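Local coordinates for ribonucleoside-diphosphate reductase (Pseudomonas aeruginosa, PDB 5IM3), which probably reduces ribonucleoside diphosphates to the deoxyribonucleotides needed for DNA synthesis, using thioredoxin as the electron source, at residues A[601-606]-A[636-641]; A[629-634]-A[761-766]. All coordinates share one frame; numbering follows the deposited sequence.

Interaction 1 of 2, residues A[601-606]-A[636-641]; sequences VCNLGS and NVIDIN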
ATOM      1  N   VAL A 601     -17.194  21.738  41.322  1.00 43.25           N
ATOM      2  CA  VAL A 601     -15.792  21.878  41.698  1.00 45.10           C
ATOM      3  C   VAL A 601     -15.303  20.533  42.220  1.00 46.39           C
ATOM      4  O   VAL A 601     -15.952  19.927  43.081  1.00 45.62           O
ATOM      5  CB  VAL A 601     -15.599  22.970  42.767  1.00 48.47           C
ATOM      6  CG1 VAL A 601     -14.120  23.288  42.944  1.00 48.26           C
ATOM      7  CG2 VAL A 601     -16.385  24.224  42.412  1.00 47.23           C
ATOM      8  N   CYS A 602     -14.159  20.075  41.712  1.00 44.97           N
ATOM      9  CA  CYS A 602     -13.566  18.816  42.151  1.00 46.54           C
ATOM     10  C   CYS A 602     -12.515  19.102  43.217  1.00 46.21           C
ATOM     11  O   CYS A 602     -11.503  19.756  42.939  1.00 47.59           O
ATOM     12  CB  CYS A 602     -12.936  18.052  40.988  1.00 49.32           C
ATOM     13  SG  CYS A 602     -13.641  18.421  39.358  1.00 50.27           S
ATOM     14  N   ASN A 603     -12.754  18.610  44.426  1.00 43.40           N
ATOM     15  CA  ASN A 603     -11.828  18.754  45.544  1.00 45.90           C
ATOM     16  C   ASN A 603     -11.234  17.373  45.822  1.00 45.39           C
ATOM     17  O   ASN A 603     -11.951  16.459  46.249  1.00 42.78           O
ATOM     18  CB  ASN A 603     -12.553  19.335  46.757  1.00 44.65           C
ATOM     19  CG  ASN A 603     -13.581  20.401  46.366  1.00 43.42           C
ATOM     20  OD1 ASN A 603     -13.226  21.519  45.988  1.00 39.76           O
ATOM     21  ND2 ASN A 603     -14.861  20.052  46.456  1.00 42.69           N
ATOM     22  N   LEU A 604      -9.928  17.217  45.572  1.00 43.12           N
ATOM     23  CA  LEU A 604      -9.337  15.903  45.348  1.00 44.31           C
ATOM     24  C   LEU A 604      -8.137  15.636  46.247  1.00 43.79           C
ATOM     25  O   LEU A 604      -7.397  16.546  46.628  1.00 43.82           O
ATOM     26  CB  LEU A 604      -8.884  15.747  43.893  1.00 42.35           C
ATOM     27  CG  LEU A 604      -9.957  15.953  42.831  1.00 43.82           C
ATOM     28  CD1 LEU A 604      -9.339  15.870  41.438  1.00 41.51           C
ATOM     29  CD2 LEU A 604     -11.076  14.936  43.003  1.00 44.81           C
ATOM     30  N   GLY A 605      -7.949  14.352  46.547  1.00 44.68           N
ATOM     31  CA  GLY A 605      -6.779  13.840  47.238  1.00 46.36           C
ATOM     32  C   GLY A 605      -6.741  12.339  47.065  1.00 45.58           C
ATOM     33  O   GLY A 605      -7.725  11.721  46.654  1.00 43.59           O
ATOM     34  N   SER A 606      -5.592  11.743  47.389  1.00 44.91           N
ATOM     35  CA  SER A 606      -5.385  10.331  47.087  1.00 45.22           C
ATOM     36  C   SER A 606      -4.703   9.597  48.230  1.00 45.80           C
ATOM     37  O   SER A 606      -3.706  10.069  48.784  1.00 45.11           O
ATOM     38  CB  SER A 606      -4.566  10.166  45.806  1.00 45.62           C
ATOM     39  OG  SER A 606      -5.365  10.451  44.671  1.00 45.40           O
ATOM     40  N   ASN A 636     -12.615  20.310  54.569  1.00 51.88           N
ATOM     41  CA  ASN A 636     -12.076  21.628  54.884  1.00 51.74           C
ATOM     42  C   ASN A 636     -11.755  22.410  53.617  1.00 50.27           C
ATOM     43  O   ASN A 636     -11.952  23.630  53.564  1.00 49.35           O
ATOM     44  CB  ASN A 636     -10.823  21.492  55.748  1.00 51.97           C
ATOM     45  CG  ASN A 636     -11.133  21.110  57.182  1.00 52.20           C
ATOM     46  OD1 ASN A 636     -12.229  20.645  57.494  1.00 52.29           O
ATOM     47  ND2 ASN A 636     -10.164  21.311  58.064  1.00 53.51           N
ATOM     48  N   VAL A 637     -11.255  21.724  52.586  1.00 48.26           N
ATOM     49  CA  VAL A 637     -10.893  22.400  51.342  1.00 49.10           C
ATOM     50  C   VAL A 637     -12.056  23.241  50.831  1.00 47.66           C
ATOM     51  O   VAL A 637     -11.861  24.332  50.285  1.00 46.62           O
ATOM     52  CB  VAL A 637     -10.436  21.369  50.292  1.00 45.74           C
ATOM     53  CG1 VAL A 637     -10.485  21.962  48.885  1.00 47.11           C
ATOM     54  CG2 VAL A 637      -9.034  20.883  50.608  1.00 46.29           C
ATOM     55  N   ILE A 638     -13.283  22.745  51.007  1.00 51.39           N
ATOM     56  CA  ILE A 638     -14.460  23.437  50.490  1.00 50.40           C
ATOM     57  C   ILE A 638     -14.589  24.819  51.114  1.00 51.45           C
ATOM     58  O   ILE A 638     -14.884  25.805  50.428  1.00 51.70           O
ATOM     59  CB  ILE A 638     -15.722  22.590  50.741  1.00 50.67           C
ATOM     60  CG1 ILE A 638     -15.504  21.151  50.239  1.00 49.57           C
ATOM     61  CG2 ILE A 638     -16.948  23.269  50.126  1.00 51.28           C
ATOM     62  CD1 ILE A 638     -16.390  20.725  49.118  1.00 52.01           C
ATOM     63  N   ASP A 639     -14.384  24.911  52.429  1.00 54.53           N
ATOM     64  CA  ASP A 639     -14.575  26.169  53.140  1.00 56.52           C
ATOM     65  C   ASP A 639     -13.419  27.137  52.929  1.00 55.56           C
ATOM     66  O   ASP A 639     -13.639  28.353  52.884  1.00 54.11           O
ATOM     67  CB  ASP A 639     -14.749  25.902  54.634  1.00 62.45           C
ATOM     68  CG  ASP A 639     -15.924  24.994  54.933  1.00 64.95           C
ATOM     69  OD1 ASP A 639     -16.923  25.041  54.186  1.00 66.48           O
ATOM     70  OD2 ASP A 639     -15.847  24.233  55.918  1.00 68.45           O
ATOM     71  N   ILE A 640     -12.194  26.627  52.805  1.00 54.50           N
ATOM     72  CA  ILE A 640     -11.030  27.501  52.698  1.00 54.41           C
ATOM     73  C   ILE A 640     -10.852  28.004  51.273  1.00 50.81           C
ATOM     74  O   ILE A 640     -10.323  29.102  51.058  1.00 50.61           O
ATOM     75  CB  ILE A 640      -9.770  26.763  53.184  1.00 54.90           C
ATOM     76  CG1 ILE A 640     -10.023  26.098  54.542  1.00 57.34           C
ATOM     77  CG2 ILE A 640      -8.595  27.718  53.266  1.00 55.86           C
ATOM     78  CD1 ILE A 640     -10.606  27.026  55.588  1.00 61.01           C
ATOM     79  N   ASN A 641     -11.283  27.225  50.288  1.00 49.24           N
ATOM     80  CA  ASN A 641     -11.042  27.559  48.892  1.00 49.50           C
ATOM     81  C   ASN A 641     -11.577  28.948  48.562  1.00 52.28           C
ATOM     82  O   ASN A 641     -12.711  29.289  48.912  1.00 52.62           O
ATOM     83  CB  ASN A 641     -11.695  26.506  48.000  1.00 48.06           C
ATOM     84  CG  ASN A 641     -11.249  26.602  46.560  1.00 47.24           C
ATOM     85  OD1 ASN A 641     -10.090  26.341  46.238  1.00 47.38           O
ATOM     86  ND2 ASN A 641     -12.170  26.967  45.682  1.00 46.02           N
TER

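Interaction 2 of 2, residues A[629-634]-A[761-766]; sequences TAVRML and IRNSNI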
ATOM      1  N   THR A 629      -9.144  10.937  58.296  1.00 53.86           N
ATOM      2  CA  THR A 629      -8.490  12.240  58.266  1.00 55.10           C
ATOM      3  C   THR A 629      -8.478  12.825  56.861  1.00 52.90           C
ATOM      4  O   THR A 629      -8.575  14.046  56.703  1.00 51.89           O
ATOM      5  CB  THR A 629      -7.065  12.126  58.806  1.00 53.51           C
ATOM      6  OG1 THR A 629      -7.108  11.662  60.160  1.00 55.51           O
ATOM      7  CG2 THR A 629      -6.356  13.476  58.765  1.00 53.61           C
ATOM      8  N   ALA A 630      -8.355  11.976  55.839  1.00 53.72           N
ATOM      9  CA  ALA A 630      -8.366  12.455  54.461  1.00 50.23           C
ATOM     10  C   ALA A 630      -9.683  13.147  54.135  1.00 51.17           C
ATOM     11  O   ALA A 630      -9.697  14.254  53.585  1.00 48.85           O
ATOM     12  CB  ALA A 630      -8.123  11.288  53.505  1.00 49.92           C
ATOM     13  N   VAL A 631     -10.805  12.506  54.467  1.00 55.33           N
ATOM     14  CA  VAL A 631     -12.109  13.082  54.153  1.00 54.78           C
ATOM     15  C   VAL A 631     -12.285  14.415  54.867  1.00 55.62           C
ATOM     16  O   VAL A 631     -12.813  15.376  54.296  1.00 53.02           O
ATOM     17  CB  VAL A 631     -13.233  12.090  54.513  1.00 56.74           C
ATOM     18  CG1 VAL A 631     -14.605  12.737  54.333  1.00 56.23           C
ATOM     19  CG2 VAL A 631     -13.124  10.830  53.661  1.00 54.49           C
ATOM     20  N   ARG A 632     -11.847  14.501  56.126  1.00 52.54           N
ATOM     21  CA  ARG A 632     -11.958  15.760  56.852  1.00 52.25           C
ATOM     22  C   ARG A 632     -11.169  16.861  56.155  1.00 51.85           C
ATOM     23  O   ARG A 632     -11.672  17.973  55.959  1.00 50.74           O
ATOM     24  CB  ARG A 632     -11.476  15.590  58.291  1.00 54.53           C
ATOM     25  CG  ARG A 632     -11.724  16.816  59.158  1.00 55.52           C
ATOM     26  CD  ARG A 632     -11.152  16.650  60.560  1.00 57.07           C
ATOM     27  NE  ARG A 632     -11.544  17.750  61.436  1.00 55.48           N
ATOM     28  CZ  ARG A 632     -12.652  17.768  62.170  1.00 58.94           C
ATOM     29  NH1 ARG A 632     -13.493  16.742  62.143  1.00 57.44           N
ATOM     30  NH2 ARG A 632     -12.923  18.818  62.936  1.00 58.67           N
ATOM     31  N   MET A 633      -9.925  16.566  55.770  1.00 51.77           N
ATOM     32  CA  MET A 633      -9.121  17.552  55.054  1.00 52.81           C
ATOM     33  C   MET A 633      -9.812  17.995  53.771  1.00 51.20           C
ATOM     34  O   MET A 633      -9.802  19.185  53.430  1.00 50.20           O
ATOM     35  CB  MET A 633      -7.741  16.974  54.748  1.00 54.47           C
ATOM     36  CG  MET A 633      -6.933  16.658  55.995  1.00 55.13           C
ATOM     37  SD  MET A 633      -5.429  15.730  55.652  1.00 57.32           S
ATOM     38  CE  MET A 633      -4.494  16.897  54.672  1.00 54.83           C
ATOM     39  N   LEU A 634     -10.424  17.055  53.046  1.00 49.10           N
ATOM     40  CA  LEU A 634     -11.111  17.417  51.810  1.00 48.48           C
ATOM     41  C   LEU A 634     -12.347  18.259  52.094  1.00 47.89           C
ATOM     42  O   LEU A 634     -12.656  19.191  51.343  1.00 46.86           O
ATOM     43  CB  LEU A 634     -11.483  16.160  51.023  1.00 46.00           C
ATOM     44  CG  LEU A 634     -10.323  15.420  50.350  1.00 49.34           C
ATOM     45  CD1 LEU A 634     -10.816  14.160  49.647  1.00 47.68           C
ATOM     46  CD2 LEU A 634      -9.586  16.320  49.362  1.00 47.24           C
ATOM     47  N   ILE A 761     -25.087  12.502  55.883  1.00 64.08           N
ATOM     48  CA  ILE A 761     -23.652  12.545  55.644  1.00 64.91           C
ATOM     49  C   ILE A 761     -23.278  13.955  55.211  1.00 61.68           C
ATOM     50  O   ILE A 761     -24.127  14.767  54.835  1.00 60.32           O
ATOM     51  CB  ILE A 761     -23.167  11.512  54.599  1.00 64.61           C
ATOM     52  CG1 ILE A 761     -23.819  11.743  53.239  1.00 65.85           C
ATOM     53  CG2 ILE A 761     -23.449  10.106  55.084  1.00 68.00           C
ATOM     54  CD1 ILE A 761     -23.249  10.839  52.168  1.00 66.33           C
ATOM     55  N   ARG A 762     -21.979  14.231  55.270  1.00 55.66           N
ATOM     56  CA  ARG A 762     -21.461  15.576  55.078  1.00 53.86           C
ATOM     57  C   ARG A 762     -21.204  15.916  53.618  1.00 51.83           C
ATOM     58  O   ARG A 762     -21.103  17.102  53.285  1.00 49.06           O
ATOM     59  CB  ARG A 762     -20.164  15.733  55.886  1.00 52.70           C
ATOM     60  CG  ARG A 762     -19.462  17.078  55.769  1.00 50.79           C
ATOM     61  CD  ARG A 762     -20.312  18.224  56.285  1.00 53.39           C
ATOM     62  NE  ARG A 762     -19.557  19.472  56.295  1.00 53.51           N
ATOM     63  CZ  ARG A 762     -20.063  20.656  56.615  1.00 53.80           C
ATOM     64  NH1 ARG A 762     -21.341  20.764  56.952  1.00 56.05           N
ATOM     65  NH2 ARG A 762     -19.290  21.732  56.598  1.00 54.59           N
ATOM     66  N   ASN A 763     -21.113  14.917  52.738  1.00 52.03           N
ATOM     67  CA  ASN A 763     -20.648  15.133  51.376  1.00 51.61           C
ATOM     68  C   ASN A 763     -21.515  14.361  50.389  1.00 51.49           C
ATOM     69  O   ASN A 763     -21.791  13.176  50.596  1.00 52.98           O
ATOM     70  CB  ASN A 763     -19.185  14.704  51.239  1.00 49.10           C
ATOM     71  CG  ASN A 763     -18.300  15.299  52.316  1.00 50.11           C
ATOM     72  OD1 ASN A 763     -17.986  14.647  53.314  1.00 50.52           O
ATOM     73  ND2 ASN A 763     -17.891  16.545  52.117  1.00 49.34           N
ATOM     74  N   SER A 764     -21.927  15.034  49.310  1.00 46.79           N
ATOM     75  CA  SER A 764     -22.778  14.398  48.307  1.00 51.29           C
ATOM     76  C   SER A 764     -22.028  13.324  47.532  1.00 47.41           C
ATOM     77  O   SER A 764     -22.623  12.313  47.141  1.00 46.33           O
ATOM     78  CB  SER A 764     -23.330  15.448  47.339  1.00 48.83           C
ATOM     79  OG  SER A 764     -22.279  16.132  46.679  1.00 45.29           O
ATOM     80  N   ASN A 765     -20.739  13.532  47.288  1.00 46.83           N
ATOM     81  CA  ASN A 765     -19.878  12.552  46.649  1.00 47.51           C
ATOM     82  C   ASN A 765     -18.585  12.471  47.447  1.00 50.80           C
ATOM     83  O   ASN A 765     -18.120  13.474  48.000  1.00 50.00           O
ATOM     84  CB  ASN A 765     -19.587  12.919  45.181  1.00 45.90           C
ATOM     85  CG  ASN A 765     -20.799  12.739  44.274  1.00 45.16           C
ATOM     86  OD1 ASN A 765     -20.942  11.710  43.610  1.00 45.00           O
ATOM     87  ND2 ASN A 765     -21.671  13.743  44.237  1.00 42.71           N
ATOM     88  N   ILE A 766     -18.009  11.269  47.515  1.00 54.46           N
ATOM     89  CA  ILE A 766     -16.864  10.991  48.375  1.00 56.22           C
ATOM     90  C   ILE A 766     -15.626  10.623  47.565  1.00 56.01           C
ATOM     91  O   ILE A 766     -14.530  11.130  47.821  1.00 54.79           O
ATOM     92  CB  ILE A 766     -17.182   9.877  49.396  1.00 58.92           C
ATOM     93  CG1 ILE A 766     -18.561  10.057  50.038  1.00 59.07           C
ATOM     94  CG2 ILE A 766     -16.107   9.858  50.471  1.00 59.21           C
ATOM     95  CD1 ILE A 766     -18.639  11.186  51.010  1.00 60.71           C
TER

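Interaction 1 of 2, residues A[601-606]-A[636-641]
Asn603, in the interruption of strand 600-608 of the ten-stranded alpha/beta barrel, meets Val637 and Ile638 in the last turn of helix 620-640, the first helix after that strand. Because strand 659-663 then lies beside 600-608 and parallel to it, the contact is the packing of a crossover connection onto its own strand, in a beta-alpha-beta unit of the barrel.

The apolar part is small. Asn603 CB rests against Val637 CG1 at 4.0 Å, the two side chains running past one another in opposite senses. Val637 brings that methyl forward by placing CG1 anti to its own backbone N (chi1 162°), beside the carbonyl carbon. Ile638 instead comes at about a right angle to the amide, with CD1 at its end nearest. The 3.1 Å between Ile638 CD1 and Asn603 ND2 is too short for ordinary packing; with chi2 of Ile638 also strained at -116°, the exact place of that methyl is doubtful.

The polar part illustrates how an amide can lie buried against aliphatic side chains if its hydrogen bonds are supplied from other quarters. Asn603 OD1 is bonded to Ser371 OG and to Asn652 ND2, while Asn603 ND2 reaches Pro657 O, so both ends of the group are held and its rotation is fixed. Ser371 also gives its backbone N to Asn641 OD1, which ties the helix end to the same chain segment.

Next to Asn603, Cys602 forms a disulfide with Cys373 on the antiparallel strand 373-377, consistent with the oxidised redox pair of class I reductases. Within the helix the final turn is closed by the bond from Asn641 N to Val637 O, at 3.0 Å.

Interaction 2 of 2, residues A[629-634]-A[761-766]
Val631 of helix 620-640 sends one methyl to Asn763 and the other to Ile766, two residues of the loop that precedes helix 773-779. With CG1 anti to the backbone N (chi1 174°), the valine splays its branches across the loop instead of turning both to one residue.

The closer part lies here. Val631 CG1 comes to 4.0 Å from Asn763 OD1, the two side chains sliding past each other in opposite directions, and Val631 CG2 lies 4.5 Å from Ile766 CG2 in a purely apolar touch. All three residues are buried. The amide oxygen tolerates a methyl neighbour because its hydrogen bond comes from a third party, Ser700 OG on helix 679-707. Asn763 ND2 is bonded to Asp635 OD1 and Arg656 O, so the group is gripped at both ends, which holds the amide plane in place.

Away from the valine the fit slackens. Leu634 also directs its CB to the loop, yet its CD1 stays 5.1 Å from Ile766 O. Arg762, partly open to solvent, is more distant still, its CB 6.5 Å from Val631 CG1; on this looser side the attachment is electrostatic, Arg762 NE forming a salt bridge with Asp635 OD2. A single carboxylate, one residue beyond Leu634 on the same helix, thus receives both Arg762 and Asn763, and the neighbouring guanidinium would be expected to stabilise its negative charge.

The example shows how a few van der Waals contacts can be reinforced by polar bonds just beyond them. Backbone bonds of Asn765 with Val658 and of Ile766 with Leu660 bind the end of the loop to the start of strand 659-663, so the loop links helix 620-640 to that strand, within the outer helical layer of the alpha/beta barrel.

Read from the N terminus, the chain passes strand segment 601-606, then helix segments 629-634 and 636-641, and finally loop segment 761-766. Interaction 1 closes a short loop of 29 residues, from barrel strand to the end of the next helix; interaction 2 closes a far longer one of 126 residues, from the same helix to the loop before helix 773-779. The segments alternate, so the two closures cross, neither nesting in the other. Helix 620-640 is the shared element, joining strand 600-608 to a loop far along the chain. With centres about 9 Å apart, the contacts also meet directly: Leu634 CD2 packs 3.5 Å from Leu604 C.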